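Local atomic coordinates of methyl-accepting chemotaxis sensory transducer (Anaeromyxobacter dehalogenans, PDB entry 4K08), a protein that probably senses small molecules in the periplasm through a PAS-like Cache domain and passes the signal on to the chemotaxis machinery. Residues Pro65-His70 / Gln75-Asp80; Gly83-Asp86 / Lys90-Phe93; Gln94-Thr99 / Val108-Pro113. All coordinates share one frame; numbering follows the deposited sequence. Where two conformers were deposited one is given.

Contact 1. Residues Pro65-His70 / Gln75-Asp80; sequences PRMVMH and QLDGQD. With ACT (acetate ion), chain C.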
ATOM      1  N   PRO A  65      -2.779 -10.585   7.227  1.00 35.63           N
ATOM      2  CA  PRO A  65      -3.190  -9.491   6.314  1.00 33.17           C
ATOM      3  C   PRO A  65      -4.358  -9.880   5.444  1.00 32.33           C
ATOM      4  O   PRO A  65      -4.452 -11.008   4.990  1.00 32.84           O
ATOM      5  CB  PRO A  65      -1.958  -9.239   5.429  1.00 32.39           C
ATOM      6  CG  PRO A  65      -1.234 -10.637   5.344  1.00 35.34           C
ATOM      7  CD  PRO A  65      -1.602 -11.344   6.729  1.00 35.66           C
ATOM      8  N   ARG A  66      -5.253  -8.916   5.216  1.00 32.81           N
ATOM      9  CA  ARG A  66      -6.392  -9.098   4.361  1.00 31.99           C
ATOM     10  C   ARG A  66      -6.493  -7.814   3.486  1.00 29.86           C
ATOM     11  O   ARG A  66      -6.206  -6.712   3.974  1.00 28.68           O
ATOM     12  CB  ARG A  66      -7.670  -9.295   5.201  1.00 32.48           C
ATOM     13  CG  ARG A  66      -9.004  -9.506   4.401  1.00 31.91           C
ATOM     14  CD  ARG A  66     -10.179  -9.991   5.382  1.00 33.86           C
ATOM     15  NE  ARG A  66      -9.906 -11.324   5.964  1.00 34.47           N
ATOM     16  CZ  ARG A  66     -10.333 -12.468   5.433  1.00 37.19           C
ATOM     17  NH1 ARG A  66     -11.043 -12.465   4.306  1.00 35.98           N
ATOM     18  NH2 ARG A  66     -10.077 -13.641   6.033  1.00 38.55           N
HETATM   19  N   MSE A  67      -6.869  -7.967   2.222  1.00 29.12           N
HETATM   20  CA  MSE A  67      -6.886  -6.795   1.328  1.00 29.08           C
HETATM   21  C   MSE A  67      -8.095  -5.907   1.714  1.00 29.96           C
HETATM   22  O   MSE A  67      -9.233  -6.400   1.830  1.00 30.50           O
HETATM   23  CB  MSE A  67      -7.003  -7.179  -0.136  1.00 26.83           C
HETATM   24  CG  MSE A  67      -6.839  -5.964  -1.060  1.00 27.70           C
HETATM   25 SE   MSE A  67      -4.974  -5.288  -0.999  0.67 25.10          SE
HETATM   26  CE  MSE A  67      -4.076  -6.615  -2.077  1.00 27.35           C
ATOM     27  N   VAL A  68      -7.821  -4.614   1.902  1.00 29.95           N
ATOM     28  CA  VAL A  68      -8.879  -3.603   2.105  1.00 27.90           C
ATOM     29  C   VAL A  68      -9.289  -2.980   0.761  1.00 25.59           C
ATOM     30  O   VAL A  68     -10.481  -2.971   0.453  1.00 25.15           O
ATOM     31  CB  VAL A  68      -8.442  -2.497   3.088  1.00 28.46           C
ATOM     32  CG1 VAL A  68      -9.563  -1.408   3.281  1.00 25.87           C
ATOM     33  CG2 VAL A  68      -8.095  -3.111   4.454  1.00 28.86           C
HETATM   34  N   MSE A  69      -8.314  -2.484  -0.015  1.00 23.68           N
HETATM   35  CA  MSE A  69      -8.561  -1.851  -1.317  1.00 27.03           C
HETATM   36  C   MSE A  69      -7.336  -1.949  -2.204  1.00 26.04           C
HETATM   37  O   MSE A  69      -6.277  -1.397  -1.870  1.00 23.74           O
HETATM   38  CB  MSE A  69      -8.910  -0.350  -1.151  1.00 22.75           C
HETATM   39  CG  MSE A  69      -9.582   0.292  -2.356  1.00 25.43           C
HETATM   40 SE   MSE A  69      -8.292   0.705  -3.799  0.58 18.74          SE
HETATM   41  CE  MSE A  69      -7.162   1.828  -2.698  1.00 22.14           C
ATOM     42  N   HIS A  70      -7.518  -2.619  -3.342  1.00 22.45           N
ATOM     43  CA  HIS A  70      -6.491  -2.715  -4.362  1.00 23.47           C
ATOM     44  C   HIS A  70      -7.119  -2.204  -5.662  1.00 23.72           C
ATOM     45  O   HIS A  70      -8.101  -2.747  -6.129  1.00 21.30           O
ATOM     46  CB  HIS A  70      -5.962  -4.157  -4.537  1.00 23.55           C
ATOM     47  CG  HIS A  70      -4.623  -4.203  -5.214  1.00 25.07           C
ATOM     48  ND1 HIS A  70      -4.453  -3.887  -6.557  1.00 23.85           N
ATOM     49  CD2 HIS A  70      -3.388  -4.478  -4.728  1.00 22.61           C
ATOM     50  CE1 HIS A  70      -3.168  -3.992  -6.867  1.00 23.51           C
ATOM     51  NE2 HIS A  70      -2.492  -4.313  -5.774  1.00 22.78           N
ATOM     52  N   GLN A  75     -10.232  -7.664  -7.616  1.00 25.47           N
ATOM     53  CA  GLN A  75     -10.686  -9.002  -7.184  1.00 30.62           C
ATOM     54  C   GLN A  75     -10.018  -9.484  -5.873  1.00 29.05           C
ATOM     55  O   GLN A  75     -10.500 -10.438  -5.262  1.00 25.97           O
ATOM     56  CB  GLN A  75     -10.518 -10.068  -8.269  1.00 34.72           C
ATOM     57  CG  GLN A  75     -11.397  -9.826  -9.516  1.00 37.60           C
ATOM     58  N   LEU A  76      -8.913  -8.869  -5.445  1.00 27.39           N
ATOM     59  CA  LEU A  76      -8.319  -9.251  -4.159  1.00 29.41           C
ATOM     60  C   LEU A  76      -9.065  -8.624  -2.933  1.00 27.38           C
ATOM     61  O   LEU A  76      -8.754  -8.949  -1.782  1.00 25.23           O
ATOM     62  CB  LEU A  76      -6.879  -8.795  -4.088  1.00 26.90           C
ATOM     63  CG  LEU A  76      -5.950  -9.552  -5.115  1.00 32.83           C
ATOM     64  CD1 LEU A  76      -4.564  -8.912  -5.149  1.00 28.45           C
ATOM     65  CD2 LEU A  76      -5.860 -11.067  -4.778  1.00 31.29           C
ATOM     66  N   ASP A  77      -9.949  -7.663  -3.197  1.00 24.30           N
ATOM     67  CA  ASP A  77     -10.592  -6.925  -2.089  1.00 25.30           C
ATOM     68  C   ASP A  77     -11.254  -7.886  -1.093  1.00 26.93           C
ATOM     69  O   ASP A  77     -11.988  -8.766  -1.507  1.00 29.66           O
ATOM     70  CB  ASP A  77     -11.644  -5.916  -2.613  1.00 24.58           C
ATOM     71  CG  ASP A  77     -11.013  -4.731  -3.333  1.00 28.71           C
ATOM     72  OD1 ASP A  77      -9.774  -4.575  -3.219  1.00 24.53           O
ATOM     73  OD2 ASP A  77     -11.755  -3.945  -3.978  1.00 27.48           O
ATOM     74  N   GLY A  78     -10.953  -7.740   0.194  1.00 30.73           N
ATOM     75  CA  GLY A  78     -11.529  -8.599   1.218  1.00 34.04           C
ATOM     76  C   GLY A  78     -10.918 -10.009   1.305  1.00 37.04           C
ATOM     77  O   GLY A  78     -11.270 -10.783   2.201  1.00 35.32           O
ATOM     78  N   GLN A  79     -10.002 -10.349   0.386  1.00 34.93           N
ATOM     79  CA  GLN A  79      -9.362 -11.688   0.419  1.00 36.29           C
ATOM     80  C   GLN A  79      -8.254 -11.800   1.498  1.00 34.28           C
ATOM     81  O   GLN A  79      -7.460 -10.873   1.721  1.00 33.05           O
ATOM     82  CB  GLN A  79      -8.797 -12.076  -0.956  1.00 34.69           C
ATOM     83  CG  GLN A  79      -9.859 -12.168  -2.082  1.00 36.30           C
ATOM     84  CD  GLN A  79     -10.887 -13.291  -1.844  1.00 42.14           C
ATOM     85  OE1 GLN A  79     -10.557 -14.334  -1.260  1.00 43.13           O
ATOM     86  NE2 GLN A  79     -12.138 -13.079  -2.293  1.00 43.68           N
ATOM     87  N   ASP A  80      -8.222 -12.949   2.179  1.00 32.08           N
ATOM     88  CA  ASP A  80      -7.126 -13.266   3.078  1.00 34.28           C
ATOM     89  C   ASP A  80      -5.798 -13.340   2.276  1.00 32.91           C
ATOM     90  O   ASP A  80      -5.709 -14.092   1.295  1.00 32.33           O
ATOM     91  CB  ASP A  80      -7.436 -14.622   3.732  1.00 36.16           C
ATOM     92  CG  ASP A  80      -6.401 -15.049   4.798  1.00 40.70           C
ATOM     93  OD1 ASP A  80      -5.360 -14.403   4.962  1.00 37.27           O
ATOM     94  OD2 ASP A  80      -6.689 -16.052   5.522  1.00 46.62           O
TER
HETATM   95  C   ACT C 201       1.121  -4.415  -5.089  1.00 27.52           C
HETATM   96  O   ACT C 201       0.154  -4.112  -5.885  1.00 21.60           O
HETATM   97  OXT ACT C 201       2.292  -4.100  -5.424  1.00 22.70           O
HETATM   98  CH3 ACT C 201       0.931  -5.130  -3.744  1.00 25.11           C
HETATM   99  O   HOH W   1     -10.478  -1.841  -4.986  1.00 21.16           O

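Contact 2. Residues Gly83-Asp86 / Lys90-Phe93; sequences GYRD and KLLF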
ATOM      1  N   GLY A  83      -0.207 -16.283   3.558  1.00 39.32           N
ATOM      2  CA  GLY A  83      -0.055 -17.262   2.468  1.00 45.07           C
ATOM      3  C   GLY A  83      -0.155 -16.849   0.953  1.00 42.67           C
ATOM      4  O   GLY A  83       0.045 -17.706   0.083  1.00 38.78           O
ATOM      5  N   TYR A  84      -0.507 -15.603   0.620  1.00 36.75           N
ATOM      6  CA  TYR A  84      -0.381 -15.128  -0.778  1.00 34.51           C
ATOM      7  C   TYR A  84       1.124 -15.111  -1.110  1.00 34.74           C
ATOM      8  O   TYR A  84       1.899 -14.471  -0.396  1.00 34.39           O
ATOM      9  CB  TYR A  84      -0.965 -13.710  -0.957  1.00 33.73           C
ATOM     10  CG  TYR A  84      -0.850 -13.209  -2.398  1.00 35.48           C
ATOM     11  CD1 TYR A  84       0.409 -13.007  -2.984  1.00 35.04           C
ATOM     12  CD2 TYR A  84      -1.979 -13.020  -3.180  1.00 34.68           C
ATOM     13  CE1 TYR A  84       0.548 -12.572  -4.329  1.00 33.38           C
ATOM     14  CE2 TYR A  84      -1.868 -12.566  -4.506  1.00 33.90           C
ATOM     15  CZ  TYR A  84      -0.576 -12.378  -5.076  1.00 32.30           C
ATOM     16  OH  TYR A  84      -0.429 -11.924  -6.353  1.00 33.83           O
ATOM     17  N   ARG A  85       1.545 -15.845  -2.141  1.00 33.61           N
ATOM     18  CA  ARG A  85       2.968 -15.836  -2.535  1.00 34.93           C
ATOM     19  C   ARG A  85       3.162 -15.336  -3.963  1.00 32.77           C
ATOM     20  O   ARG A  85       2.356 -15.642  -4.812  1.00 32.36           O
ATOM     21  CB  ARG A  85       3.569 -17.255  -2.470  1.00 36.34           C
ATOM     22  CG  ARG A  85       3.485 -17.907  -1.094  1.00 39.28           C
ATOM     23  CD  ARG A  85       4.094 -19.347  -1.138  1.00 43.31           C
ATOM     24  NE  ARG A  85       3.940 -19.979   0.165  1.00 43.74           N
ATOM     25  CZ  ARG A  85       4.839 -19.937   1.145  1.00 47.35           C
ATOM     26  NH1 ARG A  85       6.010 -19.310   0.985  1.00 42.86           N
ATOM     27  NH2 ARG A  85       4.566 -20.562   2.293  1.00 53.40           N
ATOM     28  N   ASP A  86       4.253 -14.623  -4.235  1.00 33.65           N
ATOM     29  CA  ASP A  86       4.587 -14.290  -5.617  1.00 33.75           C
ATOM     30  C   ASP A  86       5.210 -15.572  -6.245  1.00 36.88           C
ATOM     31  O   ASP A  86       5.290 -16.607  -5.550  1.00 35.59           O
ATOM     32  CB  ASP A  86       5.479 -13.034  -5.684  1.00 32.35           C
ATOM     33  CG  ASP A  86       6.929 -13.257  -5.166  1.00 36.46           C
ATOM     34  OD1 ASP A  86       7.348 -14.415  -4.904  1.00 35.90           O
ATOM     35  OD2 ASP A  86       7.651 -12.223  -5.045  1.00 34.42           O
ATOM     36  N   LYS A  90       7.494 -15.844  -2.322  1.00 37.19           N
ATOM     37  CA  LYS A  90       7.560 -14.855  -1.261  1.00 38.41           C
ATOM     38  C   LYS A  90       6.138 -14.439  -0.702  1.00 36.98           C
ATOM     39  O   LYS A  90       5.231 -14.075  -1.457  1.00 33.75           O
ATOM     40  CB  LYS A  90       8.341 -13.652  -1.754  1.00 37.27           C
ATOM     41  CG  LYS A  90       8.550 -12.540  -0.709  1.00 41.01           C
ATOM     42  CD  LYS A  90       9.845 -11.753  -1.109  1.00 46.72           C
ATOM     43  CE  LYS A  90      10.177 -10.703  -0.078  1.00 50.58           C
ATOM     44  NZ  LYS A  90      11.245  -9.702  -0.410  1.00 46.40           N
ATOM     45  N   LEU A  91       5.982 -14.552   0.619  1.00 36.50           N
ATOM     46  CA  LEU A  91       4.725 -14.250   1.306  1.00 36.86           C
ATOM     47  C   LEU A  91       4.734 -12.734   1.458  1.00 34.36           C
ATOM     48  O   LEU A  91       4.906 -12.226   2.536  1.00 35.46           O
ATOM     49  CB  LEU A  91       4.691 -14.970   2.670  1.00 38.57           C
ATOM     50  CG  LEU A  91       4.428 -16.482   2.613  1.00 40.18           C
ATOM     51  CD1 LEU A  91       4.863 -17.292   3.941  1.00 44.87           C
ATOM     52  CD2 LEU A  91       2.926 -16.693   2.297  1.00 40.26           C
ATOM     53  N   LEU A  92       4.628 -12.004   0.343  1.00 32.80           N
ATOM     54  CA  LEU A  92       4.945 -10.571   0.335  1.00 32.83           C
ATOM     55  C   LEU A  92       4.045  -9.720   1.290  1.00 31.55           C
ATOM     56  O   LEU A  92       4.543  -8.783   1.914  1.00 31.40           O
ATOM     57  CB  LEU A  92       4.911 -10.015  -1.099  1.00 34.10           C
ATOM     58  CG  LEU A  92       3.586 -10.145  -1.845  1.00 30.68           C
ATOM     59  CD1 LEU A  92       2.958  -8.775  -2.061  1.00 28.66           C
ATOM     60  CD2 LEU A  92       3.782 -10.874  -3.202  1.00 28.98           C
ATOM     61  N   PHE A  93       2.758 -10.050   1.409  1.00 31.74           N
ATOM     62  CA  PHE A  93       1.854  -9.278   2.316  1.00 33.02           C
ATOM     63  C   PHE A  93       2.204  -9.570   3.776  1.00 36.61           C
ATOM     64  O   PHE A  93       2.278  -8.647   4.593  1.00 34.82           O
ATOM     65  CB  PHE A  93       0.372  -9.557   2.022  1.00 35.06           C
ATOM     66  CG  PHE A  93      -0.068  -9.038   0.684  1.00 30.94           C
ATOM     67  CD1 PHE A  93      -0.264  -7.666   0.489  1.00 29.82           C
ATOM     68  CD2 PHE A  93      -0.239  -9.904  -0.396  1.00 29.79           C
ATOM     69  CE1 PHE A  93      -0.639  -7.157  -0.777  1.00 27.92           C
ATOM     70  CE2 PHE A  93      -0.623  -9.416  -1.673  1.00 29.50           C
ATOM     71  CZ  PHE A  93      -0.833  -8.017  -1.851  1.00 27.19           C
TER
HETATM   72  O   HOH W   2       1.589 -12.888   1.802  1.00 27.41           O

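Contact 3. Residues Gln94-Thr99 / Val108-Pro113; sequences QEFVRT and VDYLWP. With ACT (acetate ion), chain C.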
ATOM      1  N   GLN A  94       2.519 -10.842   4.076  1.00 33.28           N
ATOM      2  CA  GLN A  94       3.035 -11.155   5.407  1.00 36.52           C
ATOM      3  C   GLN A  94       4.292 -10.299   5.645  1.00 36.23           C
ATOM      4  O   GLN A  94       4.448  -9.744   6.732  1.00 35.71           O
ATOM      5  CB  GLN A  94       3.272 -12.685   5.617  1.00 35.19           C
ATOM      6  CG  GLN A  94       2.124 -13.317   6.499  1.00 49.11           C
ATOM      7  CD  GLN A  94       1.822 -14.782   6.108  1.00 56.58           C
ATOM      8  OE1 GLN A  94       0.974 -15.052   5.206  1.00 55.68           O
ATOM      9  NE2 GLN A  94       2.558 -15.730   6.736  1.00 57.83           N
ATOM     10  N   GLU A  95       5.143 -10.146   4.628  0.53 36.94           N
ATOM     11  CA  GLU A  95       6.366  -9.369   4.826  0.53 38.39           C
ATOM     12  C   GLU A  95       6.078  -7.868   5.026  0.53 40.90           C
ATOM     13  O   GLU A  95       6.779  -7.197   5.779  0.53 42.26           O
ATOM     14  CB  GLU A  95       7.375  -9.621   3.697  0.53 38.78           C
ATOM     15  CG  GLU A  95       8.034 -11.005   3.767  0.53 42.72           C
ATOM     16  CD  GLU A  95       8.797 -11.240   5.077  0.53 43.92           C
ATOM     17  OE1 GLU A  95       9.775 -10.494   5.319  0.53 43.76           O
ATOM     18  OE2 GLU A  95       8.408 -12.142   5.869  0.53 42.91           O
ATOM     19  N   PHE A  96       5.044  -7.339   4.376  1.00 38.28           N
ATOM     20  CA  PHE A  96       4.618  -5.955   4.653  1.00 37.96           C
ATOM     21  C   PHE A  96       4.227  -5.793   6.129  1.00 34.41           C
ATOM     22  O   PHE A  96       4.587  -4.820   6.779  1.00 34.95           O
ATOM     23  CB  PHE A  96       3.388  -5.556   3.829  1.00 38.13           C
ATOM     24  CG  PHE A  96       3.602  -5.572   2.338  1.00 34.79           C
ATOM     25  CD1 PHE A  96       4.875  -5.522   1.791  1.00 32.47           C
ATOM     26  CD2 PHE A  96       2.503  -5.582   1.474  1.00 35.07           C
ATOM     27  CE1 PHE A  96       5.048  -5.529   0.408  1.00 31.76           C
ATOM     28  CE2 PHE A  96       2.674  -5.600   0.087  1.00 29.85           C
ATOM     29  CZ  PHE A  96       3.946  -5.559  -0.441  1.00 28.00           C
ATOM     30  N   VAL A  97       3.419  -6.729   6.611  1.00 34.33           N
ATOM     31  CA  VAL A  97       2.879  -6.632   7.968  1.00 35.38           C
ATOM     32  C   VAL A  97       4.025  -6.744   8.977  1.00 40.02           C
ATOM     33  O   VAL A  97       4.061  -5.973   9.941  1.00 38.69           O
ATOM     34  CB  VAL A  97       1.744  -7.684   8.238  1.00 37.87           C
ATOM     35  CG1 VAL A  97       1.445  -7.873   9.805  1.00 36.83           C
ATOM     36  CG2 VAL A  97       0.516  -7.310   7.442  1.00 34.14           C
ATOM     37  N   ARG A  98       4.972  -7.663   8.737  1.00 48.47           N
ATOM     38  CA  ARG A  98       6.147  -7.801   9.621  1.00 54.15           C
ATOM     39  C   ARG A  98       6.995  -6.538   9.619  1.00 50.58           C
ATOM     40  O   ARG A  98       7.455  -6.094  10.650  1.00 46.48           O
ATOM     41  CB  ARG A  98       7.033  -8.988   9.220  1.00 57.32           C
ATOM     42  CG  ARG A  98       6.465 -10.359   9.559  1.00 58.88           C
ATOM     43  CD  ARG A  98       7.575 -11.438   9.488  1.00 62.10           C
ATOM     44  NE  ARG A  98       7.351 -12.383   8.397  1.00 61.96           N
ATOM     45  CZ  ARG A  98       6.302 -13.217   8.343  1.00 55.84           C
ATOM     46  NH1 ARG A  98       6.153 -14.053   7.286  1.00 52.85           N
ATOM     47  NH2 ARG A  98       5.380 -13.199   9.343  1.00 50.78           N
ATOM     48  N   THR A  99       7.178  -5.949   8.447  1.00 44.66           N
ATOM     49  CA  THR A  99       7.977  -4.740   8.306  1.00 42.53           C
ATOM     50  C   THR A  99       7.356  -3.561   9.046  1.00 48.79           C
ATOM     51  O   THR A  99       8.067  -2.810   9.712  1.00 52.42           O
ATOM     52  CB  THR A  99       8.087  -4.347   6.814  1.00 42.82           C
ATOM     53  OG1 THR A  99       8.686  -5.430   6.097  1.00 40.52           O
ATOM     54  CG2 THR A  99       8.909  -3.070   6.632  1.00 43.16           C
ATOM     55  N   VAL A 108      10.038  -3.192   0.674  1.00 34.70           N
ATOM     56  CA  VAL A 108       9.957  -4.645   0.526  1.00 37.73           C
ATOM     57  C   VAL A 108       9.960  -4.877  -0.976  1.00 38.88           C
ATOM     58  O   VAL A 108       9.223  -4.172  -1.718  1.00 36.34           O
ATOM     59  CB  VAL A 108       8.653  -5.270   1.145  1.00 37.21           C
ATOM     60  CG1 VAL A 108       8.561  -6.772   0.817  1.00 35.12           C
ATOM     61  CG2 VAL A 108       8.578  -5.047   2.661  1.00 39.93           C
ATOM     62  N   ASP A 109      10.766  -5.845  -1.425  1.00 36.19           N
ATOM     63  CA  ASP A 109      10.811  -6.180  -2.838  1.00 43.42           C
ATOM     64  C   ASP A 109      10.144  -7.525  -3.092  1.00 37.72           C
ATOM     65  O   ASP A 109      10.118  -8.378  -2.234  1.00 33.92           O
ATOM     66  CB  ASP A 109      12.242  -6.082  -3.409  1.00 51.86           C
ATOM     67  CG  ASP A 109      13.246  -6.852  -2.611  1.00 54.38           C
ATOM     68  OD1 ASP A 109      13.004  -8.046  -2.293  1.00 51.21           O
ATOM     69  OD2 ASP A 109      14.303  -6.262  -2.302  1.00 53.78           O
ATOM     70  N   TYR A 110       9.539  -7.679  -4.261  1.00 31.06           N
ATOM     71  CA  TYR A 110       8.765  -8.872  -4.588  1.00 30.56           C
ATOM     72  C   TYR A 110       8.400  -8.747  -6.062  1.00 27.88           C
ATOM     73  O   TYR A 110       8.774  -7.763  -6.709  1.00 28.87           O
ATOM     74  CB  TYR A 110       7.462  -8.974  -3.723  1.00 28.72           C
ATOM     75  CG  TYR A 110       6.601  -7.708  -3.773  1.00 28.42           C
ATOM     76  CD1 TYR A 110       6.947  -6.589  -3.020  1.00 28.24           C
ATOM     77  CD2 TYR A 110       5.454  -7.631  -4.589  1.00 26.90           C
ATOM     78  CE1 TYR A 110       6.146  -5.405  -3.055  1.00 29.66           C
ATOM     79  CE2 TYR A 110       4.642  -6.424  -4.629  1.00 27.52           C
ATOM     80  CZ  TYR A 110       5.019  -5.338  -3.870  1.00 29.02           C
ATOM     81  OH  TYR A 110       4.271  -4.175  -3.884  1.00 28.13           O
ATOM     82  N   LEU A 111       7.677  -9.738  -6.577  1.00 27.08           N
ATOM     83  CA  LEU A 111       7.248  -9.773  -7.961  1.00 27.25           C
ATOM     84  C   LEU A 111       5.749  -9.497  -8.032  1.00 28.38           C
ATOM     85  O   LEU A 111       4.958 -10.169  -7.344  1.00 27.91           O
ATOM     86  CB  LEU A 111       7.509 -11.161  -8.571  1.00 28.16           C
ATOM     87  CG  LEU A 111       8.978 -11.641  -8.568  1.00 30.17           C
ATOM     88  CD1 LEU A 111       9.065 -13.200  -8.630  1.00 29.48           C
ATOM     89  CD2 LEU A 111       9.698 -10.942  -9.763  1.00 28.44           C
ATOM     90  N   TRP A 112       5.363  -8.583  -8.910  1.00 27.11           N
ATOM     91  CA  TRP A 112       3.966  -8.149  -9.040  1.00 28.43           C
ATOM     92  C   TRP A 112       3.766  -7.587 -10.457  1.00 26.77           C
ATOM     93  O   TRP A 112       4.661  -6.936 -11.006  1.00 25.18           O
ATOM     94  CB  TRP A 112       3.614  -7.051  -8.017  1.00 22.71           C
ATOM     95  CG  TRP A 112       2.115  -6.913  -7.869  1.00 25.05           C
ATOM     96  CD1 TRP A 112       1.255  -6.087  -8.586  1.00 24.61           C
ATOM     97  CD2 TRP A 112       1.309  -7.615  -6.914  1.00 25.23           C
ATOM     98  NE1 TRP A 112      -0.046  -6.262  -8.116  1.00 23.67           N
ATOM     99  CE2 TRP A 112      -0.032  -7.201  -7.099  1.00 25.90           C
ATOM    100  CE3 TRP A 112       1.600  -8.568  -5.919  1.00 25.84           C
ATOM    101  CZ2 TRP A 112      -1.096  -7.709  -6.321  1.00 25.74           C
ATOM    102  CZ3 TRP A 112       0.528  -9.075  -5.120  1.00 25.45           C
ATOM    103  CH2 TRP A 112      -0.804  -8.649  -5.353  1.00 25.23           C
ATOM    104  N   PRO A 113       2.607  -7.877 -11.065  1.00 26.97           N
ATOM    105  CA  PRO A 113       2.398  -7.358 -12.430  1.00 26.85           C
ATOM    106  C   PRO A 113       2.250  -5.836 -12.502  1.00 27.86           C
ATOM    107  O   PRO A 113       1.865  -5.143 -11.548  1.00 26.02           O
ATOM    108  CB  PRO A 113       1.092  -8.013 -12.892  1.00 28.02           C
ATOM    109  CG  PRO A 113       0.452  -8.623 -11.659  1.00 34.93           C
ATOM    110  CD  PRO A 113       1.493  -8.708 -10.566  1.00 32.02           C
TER
HETATM  111  C   ACT C 201       1.121  -4.415  -5.089  1.00 27.52           C
HETATM  112  O   ACT C 201       0.154  -4.112  -5.885  1.00 21.60           O
HETATM  113  OXT ACT C 201       2.292  -4.100  -5.424  1.00 22.70           O
HETATM  114  CH3 ACT C 201       0.931  -5.130  -3.744  1.00 25.11           C

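Contact 1. Residues Pro65-His70 / Gln75-Asp80
With CG of Met67 opposite its backbone N (chi1 -173°) and the chain bent at both later torsions, this selenomethionine curls until its CE lies 3.9 Å from CD1 of Leu76; Asp77, its CG beside the backbone N instead (chi1 -70°), sends OD1 to the amide of His70. Both pairings tie a loop of the PAS-like Cache sensor domain, with a type II beta turn from Leu76 to Gln79, to strand 67-69, an outermost strand of the sheet, and the residue after it. Gly78 supplies the positive phi that such a turn favours at its third position. The backbone of Met67 is gripped twice by the turn: its N donates to O of Gln79 at 3.0 Å, and its O receives N of Gly78 at 2.7 Å. The first bond, with a backbone bond between Pro65 and Leu81, makes a single beta bridge of Arg66 with Asp80. On the strand's other flank, Val68 and Met69 both pair with Val60, a classic bulge. Arg66 runs out alongside the turn and bends at chi3 so that NH1 reaches O of Gly78 at 2.7 Å, while the amide N of Asp80 sits over one face of the guanidinium. Its NH2 is 4.2 Å from OD2 of Asp80, but no N-H aims at that out-of-plane oxygen, so the two probably attract only at long range; Glu64 provides the salt bridge and Ser82 bonds to Asp80 OD1. At the far end the Asp77 carboxylate clasps the backbone of His70, OD1 taking its N through the syn lone pair at 3.0 Å and OD2 reaching its carbonyl through a water. The imidazole donates edge-on from NE2 to O of a bound acetate, 2.7 Å away with an N-H...O angle of 161°.

Contact 2. Residues Gly83-Asp86 / Lys90-Phe93
Tyr84 and Phe93 form a T-shaped pair: the CD2-CE2 edge of Phe93 points at one face of Tyr84, ring centroids 5.3 Å apart and planes at 90°. The edge arrives off-centre, with Phe93 CE2 3.9 Å from Tyr84 CG. Leu92 completes the cluster, its CD2 touching CE1 of Tyr84 at 3.8 Å while its CD1 sits over the centre of the Phe93 ring. The guanidinium of Arg85 has CG of Leu91 over one face, toward the rim, 3.6 Å from NH1, which is held by the carbonyl of Gly89. The polar half of the contact belongs to Asp86. Its chi1 of 71° places CG between the backbone N and carbonyl carbon and turns OD1 back to the amide of Lys90, which approaches at 3.0 Å from well above the carboxylate plane. In return, Asp86 N donates to O of Lys90 at 3.0 Å. OD2 meanwhile accepts from the amide of Leu111. Replacing Asp86 by alanine removes both carboxylate oxygens and is likely to leave these two amides without their acceptors, costing one polar tie between this loop and strand 105-113. Leu91, the N-cap residue of helix 92-103, centres an inverse gamma turn. Thus the carboxylate binds the amide of Lys90, just ahead of the N-cap, and a water from O of Tyr84 bonds weakly to that of Phe93, while Tyr84, Leu92 and Phe93 supply the apolar side.

Contact 3. Residues Gln94-Thr99 / Val108-Pro113
Phe96 carries most of this contact, reaching from helix 92-103 to Val108 and Tyr110 on strand 105-113; the two short axes run antiparallel, 176° apart, and come within 9.4 Å. From CB the path leaves with CG opposite the carbonyl carbon (chi1 -62°), which tips the ring over to the strand. CD1 meets the isopropyl group of Val108, with CG2 at 3.8 Å. CE1, next along the same edge, lies 3.7 Å from Val108 CB and also approaches Tyr110. At the tip, CZ comes to 3.4 Å from CE1 of Tyr110 in an offset edge-to-face pair, Phe96 giving the edge and Tyr110 the face, planes at 71°. Near the ring plane on the CE2 side is the methyl of the bound acetate. One helical turn on, Thr99 turns its OG1 inward to the carbonyl of Glu95, which thereby takes two bonds, from Thr99 N and OG1 on opposite faces of its plane; that OG1 also rests 3.5 Å from CG2 of Val108. Tyr110 has its own polar task: OH donates to acetate OXT at 2.5 Å, edge-on. Trp112 offers a face instead, with acetate O lying 3.1 Å above the indole plane. Tyr57 and Lys123 bond the ion too. Cache domains generally bind small ligands in a pocket on the PAS-like sheet, and the acetate, probably from the crystallisation liquor, is consistent with such a site, here lined by Phe96, Tyr110 and Trp112.

Read from the N terminus, the three contacts come in series, none nested in or crossing another. Contact 1 closes first, doubling the chain back on strand 67-69 as it leaves the sheet. Contact 2 then closes the short turn that leads into helix 92-103, and contact 3 lays that helix on strand 105-113 at the opposite border of the sheet. Though separate in sequence, they meet in space: Met67 CE packs on Phe93 CZ at 3.5 Å, Leu76 touches Trp112, and Gln94 probably hydrogen-bonds the backbone of Gly83. Contacts 1 and 3 also share the acetate, so His70 just after strand 67-69, helix 92-103 and strand 105-113 meet around what is probably one pocket.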